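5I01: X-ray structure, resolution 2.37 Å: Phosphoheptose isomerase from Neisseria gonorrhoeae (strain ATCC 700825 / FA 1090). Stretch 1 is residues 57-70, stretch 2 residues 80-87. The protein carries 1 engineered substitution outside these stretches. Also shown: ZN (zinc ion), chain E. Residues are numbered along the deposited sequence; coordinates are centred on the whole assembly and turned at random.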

# COMPACT_ATOMS: atom_id res chain seq x y z
N SER A 57 8.74 -5.48 -9.77
CA SER A 57 9.75 -4.50 -9.37
C SER A 57 9.24 -3.49 -8.35
O SER A 57 10.06 -2.86 -7.67
N ALA A 58 7.92 -3.32 -8.26
CA ALA A 58 7.32 -2.48 -7.22
C ALA A 58 7.47 -3.17 -5.89
O ALA A 58 7.81 -2.54 -4.90
N ALA A 59 7.20 -4.47 -5.88
CA ALA A 59 7.49 -5.34 -4.74
C ALA A 59 8.97 -5.28 -4.33
O ALA A 59 9.27 -5.19 -3.15
N ASP A 60 9.87 -5.31 -5.30
CA ASP A 60 11.31 -5.20 -5.01
C ASP A 60 11.69 -3.85 -4.40
O ASP A 60 12.49 -3.80 -3.49
N ALA A 61 11.09 -2.77 -4.88
CA ALA A 61 11.37 -1.45 -4.35
C ALA A 61 11.01 -1.36 -2.87
O ALA A 61 11.81 -0.87 -2.07
N GLN A 62 9.82 -1.84 -2.50
CA GLN A 62 9.38 -1.76 -1.10
C GLN A 62 10.09 -2.77 -0.20
O GLN A 62 10.23 -2.52 0.99
N HIS A 63 10.52 -3.90 -0.77
CA HIS A 63 11.40 -4.88 -0.10
C HIS A 63 12.75 -4.24 0.27
O HIS A 63 13.19 -4.32 1.41
N PHE A 64 13.40 -3.62 -0.71
CA PHE A 64 14.64 -2.85 -0.47
C PHE A 64 14.50 -1.80 0.63
O PHE A 64 15.26 -1.78 1.57
N ALA A 65 13.51 -0.92 0.51
CA ALA A 65 13.27 0.14 1.49
C ALA A 65 12.96 -0.39 2.89
O ALA A 65 13.40 0.19 3.87
N ALA A 66 12.20 -1.48 2.98
CA ALA A 66 11.88 -2.10 4.27
C ALA A 66 13.11 -2.69 5.00
O ALA A 66 13.19 -2.64 6.23
N GLU A 67 14.06 -3.24 4.25
CA GLU A 67 15.32 -3.71 4.86
C GLU A 67 16.28 -2.57 5.27
O GLU A 67 17.12 -2.76 6.13
N MET A 68 16.13 -1.38 4.69
CA MET A 68 16.87 -0.20 5.15
C MET A 68 16.27 0.40 6.42
O MET A 68 16.99 0.77 7.32
N THR A 69 14.94 0.49 6.50
CA THR A 69 14.29 1.11 7.66
C THR A 69 14.23 0.22 8.90
O THR A 69 14.13 0.74 10.02
N GLY A 70 14.30 -1.11 8.72
CA GLY A 70 14.39 -2.06 9.84
C GLY A 70 15.83 -2.35 10.24
O GLY A 70 16.38 -3.40 9.92
N ALA A 80 17.90 6.03 5.73
CA ALA A 80 16.95 6.84 4.97
C ALA A 80 16.65 6.23 3.60
O ALA A 80 17.45 6.37 2.67
N ALA A 81 15.51 5.55 3.49
CA ALA A 81 15.07 4.99 2.22
C ALA A 81 13.55 4.94 2.10
O ALA A 81 12.89 4.42 3.00
N VAL A 82 13.03 5.47 0.99
CA VAL A 82 11.59 5.55 0.71
C VAL A 82 11.29 4.85 -0.63
O VAL A 82 11.89 5.18 -1.64
N ALA A 83 10.37 3.90 -0.64
CA ALA A 83 9.88 3.36 -1.90
C ALA A 83 8.81 4.31 -2.40
O ALA A 83 7.94 4.71 -1.64
N LEU A 84 8.86 4.66 -3.68
CA LEU A 84 7.86 5.55 -4.29
C LEU A 84 6.65 4.80 -4.86
O LEU A 84 5.83 5.38 -5.56
N THR A 85 6.52 3.52 -4.52
CA THR A 85 5.50 2.65 -5.10
C THR A 85 4.44 2.23 -4.08
O THR A 85 3.71 1.31 -4.34
N THR A 86 4.36 2.91 -2.93
CA THR A 86 3.49 2.48 -1.82
C THR A 86 2.25 3.37 -1.59
O THR A 86 1.18 2.86 -1.22
N ASP A 87 2.40 4.69 -1.75
CA ASP A 87 1.27 5.62 -1.53
C ASP A 87 0.25 5.54 -2.67
O ASP A 87 0.44 6.12 -3.75

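Helix 57-69 runs nearly antiparallel to strand 81-83, at 156°, and the two axes approach to 7.2 Å. Small side chains make such closeness possible, and alanine dominates the interface.

Walking along the helix, S57 makes no contact, and A58 is the first to touch. Its CB, directed sideways, lies 4.0 Å from CB of T85. T85, a p rotamer pointing toward the helix, gives a weak hydrogen bond from OG1 to O of A58 at 3.4 Å; that carbonyl also accepts the helical bond from N of Q62. A59 and D60 point away. A61 points toward the strand, its CB 3.9 Å from OG1 of T85 and 4.4 Å from CB of A83.

Q62 leaves sideways with chi1 p and chi2 t. The backbone here is close enough for its CA to lie 3.8 Å from CB of A83, while the long chain carries OE1 to 3.7 Å from CG2 of T86. Its NE2 is hydrogen-bonded elsewhere in the structure.

H63 points away and serves the metal instead: its NE2 binds zinc at 2.2 Å, and one turn later OE2 of E67 binds it at 2.0 Å, with two further ligands from elsewhere in the structure. F64, chi1 t, starts sideways, but its ring end comes nearer the strand.

A65 sits at the heart of the contact. Its CB is 3.7 Å from N of A83 and 4.0 Å from CB of A83, so a single methyl fits against the strand backbone. A66 points away. M68, m at chi1 and chi2, points inward and sets CB 3.6 Å from CB of A81, the residue most covered by the helix. T69, a p rotamer, bonds from OG1 back to O of A65 at 3.2 Å, satisfying its hydroxyl within the helix, while its CG2 methyl rests 3.7 Å from O of A81.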

# COMPACT_ATOMS: atom_id res chain seq x y z
CB SER A 57 10.28 -3.77 -10.59
OG SER A 57 10.71 -4.69 -11.57
CB ALA A 58 5.85 -2.19 -7.51
CB ALA A 59 7.09 -6.78 -5.05
CB ASP A 60 12.14 -5.48 -6.27
CG ASP A 60 12.04 -6.93 -6.74
OD1 ASP A 60 11.37 -7.75 -6.06
OD2 ASP A 60 12.62 -7.27 -7.80
CB ALA A 61 10.64 -0.38 -5.14
CB GLN A 62 7.84 -1.78 -0.96
CG GLN A 62 7.12 -3.11 -1.14
CD GLN A 62 5.64 -3.02 -0.79
OE1 GLN A 62 4.91 -2.16 -1.32
NE2 GLN A 62 5.19 -3.88 0.11
CB HIS A 63 11.61 -6.09 -1.03
CG HIS A 63 12.30 -7.27 -0.41
ND1 HIS A 63 11.94 -8.56 -0.73
CD2 HIS A 63 13.34 -7.38 0.45
CE1 HIS A 63 12.71 -9.41 -0.08
NE2 HIS A 63 13.57 -8.72 0.65
CB PHE A 64 15.09 -2.18 -1.76
CG PHE A 64 16.20 -1.20 -1.56
CD1 PHE A 64 17.46 -1.64 -1.17
CD2 PHE A 64 15.98 0.16 -1.74
CE1 PHE A 64 18.49 -0.73 -0.97
CE2 PHE A 64 17.01 1.07 -1.55
CZ PHE A 64 18.27 0.62 -1.16
CB ALA A 65 12.14 1.05 1.01
CB ALA A 66 10.81 -3.16 4.10
CB GLU A 67 15.99 -4.75 3.97
CG GLU A 67 15.19 -6.05 3.97
CD GLU A 67 15.88 -7.19 3.25
OE1 GLU A 67 16.75 -6.91 2.40
OE2 GLU A 67 15.54 -8.35 3.53
CB MET A 68 16.93 0.88 4.04
CG MET A 68 17.69 0.50 2.77
SD MET A 68 19.42 0.06 3.04
CE MET A 68 20.25 0.97 1.73
CB THR A 69 12.87 1.66 7.31
OG1 THR A 69 12.04 0.62 6.76
CG2 THR A 69 13.00 2.79 6.29
CB ALA A 80 17.46 8.27 4.82
CB ALA A 81 15.67 3.61 2.00
CB VAL A 82 11.12 7.02 0.64
CG1 VAL A 82 9.60 7.12 0.44
CG2 VAL A 82 11.53 7.79 1.89
CB ALA A 83 9.30 1.97 -1.69
CB LEU A 84 8.51 6.36 -5.41
CG LEU A 84 9.77 7.15 -5.06
CD1 LEU A 84 10.25 7.86 -6.31
CD2 LEU A 84 9.52 8.15 -3.94
CB THR A 85 6.17 1.37 -5.67
OG1 THR A 85 6.90 0.70 -4.63
CG2 THR A 85 7.13 1.72 -6.79
CB THR A 86 4.26 2.43 -0.48
OG1 THR A 86 4.82 3.71 -0.20
CG2 THR A 86 5.37 1.40 -0.52
CB ASP A 87 1.75 7.08 -1.33
CG ASP A 87 0.65 8.00 -0.75
OD1 ASP A 87 -0.51 7.56 -0.65
OD2 ASP A 87 0.96 9.17 -0.40
ZN ZN E . 15.03 -9.58 1.99